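Local coordinates for protein triacylglycerol lipase (PDB 5AH1) that hydrolyses ester bonds as a zinc-containing lipase of the alpha/beta-hydrolase fold and also breaks down synthetic polyesters, at residues A[189-192]-A[193-197]. Sequence-based numbering, arbitrary orientation.
Sequences RTLT and QLLSE
Ser196 grips the carbonyl oxygen of Thr192 twice, with its hydroxyl OG at 2.9 Å from Thr192 O and its backbone N at 3.0 Å, the two donors arriving from opposite faces of the carbonyl plane. OG lies beside its own backbone N (chi1 -60°), which turns it back along the helix; serine's short side chain suits this, since its hydroxyl can be satisfied within the helix itself. Thr192 does likewise one turn earlier, giving OG1 to Ile188 O. The other i to i+4 backbone bonds are regular; that from Leu195 N to Leu191 O is 2.8 Å and nearly straight (N-H...O 173°). The chain of Gln193 folds at chi2 (69°), and its amide serves as both donor and acceptor: NE2 makes a weak bond of 3.1 Å to Glu197 OE2, which also accepts from Gln323 NE2, while OE1 accepts from Lys321 N. On the apolar side, CD1 of Leu195 rests 3.8 Å from CG of Leu191, their branched ends crossing at a slant. These residues form the last turns of helix 183-197, which probably follows the nucleophile elbow. Buried leucines give its neighbours branched, apolar surface: Leu195, with Thr192, packs on strand 221-227, Leu191 bridges strand 176-181 and helix 128-140, and Leu194 meets Trp129 of that same helix.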
loop_
_atom_site.group_PDB
_atom_site.type_symbol
_atom_site.label_atom_id
_atom_site.label_comp_id
_atom_site.label_asym_id
_atom_site.label_seq_id
_atom_site.Cartn_x
_atom_site.Cartn_y
_atom_site.Cartn_z
ATOM N N ARG A 189 3.477 -4.059 -7.395
ATOM C CA ARG A 189 4.715 -4.618 -7.942
ATOM C C ARG A 189 4.528 -6.097 -8.214
ATOM O O ARG A 189 4.965 -6.629 -9.219
ATOM C CB ARG A 189 5.886 -4.404 -6.995
ATOM C CG ARG A 189 6.438 -2.973 -6.910
ATOM C CD ARG A 189 7.426 -2.813 -5.760
ATOM N NE ARG A 189 8.428 -3.881 -5.792
ATOM C CZ ARG A 189 8.925 -4.492 -4.720
ATOM N NH1 ARG A 189 8.651 -4.032 -3.509
ATOM N NH2 ARG A 189 9.731 -5.523 -4.883
ATOM N N THR A 190 3.896 -6.774 -7.261
ATOM C CA THR A 190 3.695 -8.233 -7.292
ATOM C C THR A 190 2.750 -8.615 -8.439
ATOM O O THR A 190 3.013 -9.544 -9.201
ATOM C CB THR A 190 3.139 -8.747 -5.949
ATOM O OG1 THR A 190 4.053 -8.391 -4.911
ATOM C CG2 THR A 190 2.955 -10.261 -5.931
ATOM N N LEU A 191 1.650 -7.883 -8.593
ATOM C CA LEU A 191 0.753 -8.138 -9.711
ATOM C C LEU A 191 1.485 -7.960 -11.037
ATOM O O LEU A 191 1.328 -8.773 -11.951
ATOM C CB LEU A 191 -0.452 -7.196 -9.664
ATOM C CG LEU A 191 -1.410 -7.357 -10.847
ATOM C CD1 LEU A 191 -2.189 -8.634 -10.748
ATOM C CD2 LEU A 191 -2.379 -6.181 -10.971
ATOM N N THR A 192 2.288 -6.914 -11.152
ATOM C CA THR A 192 2.982 -6.635 -12.407
ATOM C C THR A 192 3.979 -7.761 -12.734
ATOM O O THR A 192 4.086 -8.214 -13.873
ATOM C CB THR A 192 3.667 -5.257 -12.352
ATOM O OG1 THR A 192 2.670 -4.250 -12.124
ATOM C CG2 THR A 192 4.395 -4.972 -13.642
ATOM N N GLN A 193 4.626 -8.301 -11.701
ATOM C CA GLN A 193 5.556 -9.410 -11.847
ATOM C C GLN A 193 4.831 -10.654 -12.361
ATOM O O GLN A 193 5.256 -11.306 -13.314
ATOM C CB GLN A 193 6.225 -9.712 -10.511
ATOM C CG GLN A 193 7.093 -10.954 -10.527
ATOM C CD GLN A 193 8.337 -10.800 -11.352
ATOM O OE1 GLN A 193 8.898 -9.704 -11.480
ATOM N NE2 GLN A 193 8.770 -11.901 -11.940
ATOM N N LEU A 194 3.724 -10.993 -11.708
ATOM C CA LEU A 194 2.952 -12.163 -12.093
ATOM C C LEU A 194 2.360 -12.019 -13.496
ATOM O O LEU A 194 2.435 -12.943 -14.301
ATOM C CB LEU A 194 1.847 -12.428 -11.062
ATOM C CG LEU A 194 2.342 -12.995 -9.723
ATOM C CD1 LEU A 194 1.233 -13.021 -8.701
ATOM C CD2 LEU A 194 2.935 -14.401 -9.879
ATOM N N LEU A 195 1.763 -10.875 -13.803
ATOM C CA LEU A 195 1.224 -10.673 -15.139
ATOM C C LEU A 195 2.300 -10.905 -16.194
ATOM O O LEU A 195 2.086 -11.614 -17.169
ATOM C CB LEU A 195 0.630 -9.271 -15.294
ATOM C CG LEU A 195 -0.718 -9.045 -14.600
ATOM C CD1 LEU A 195 -1.039 -7.560 -14.613
ATOM C CD2 LEU A 195 -1.827 -9.851 -15.257
ATOM N N SER A 196 3.480 -10.345 -15.959
ATOM C CA SER A 196 4.540 -10.375 -16.953
ATOM C C SER A 196 5.179 -11.750 -17.074
ATOM O O SER A 196 5.402 -12.237 -18.178
ATOM C CB SER A 196 5.619 -9.353 -16.586
ATOM O OG SER A 196 5.115 -8.025 -16.528
ATOM N N GLU A 197 5.475 -12.375 -15.940
ATOM C CA GLU A 197 6.292 -13.588 -15.939
ATOM C C GLU A 197 5.605 -14.838 -15.396
ATOM O O GLU A 197 6.147 -15.928 -15.526
ATOM C CB GLU A 197 7.590 -13.345 -15.167
ATOM C CG GLU A 197 8.463 -12.265 -15.779
ATOM C CD GLU A 197 9.894 -12.321 -15.289
ATOM O OE1 GLU A 197 10.584 -13.313 -15.585
ATOM O OE2 GLU A 197 10.337 -11.390 -14.594
#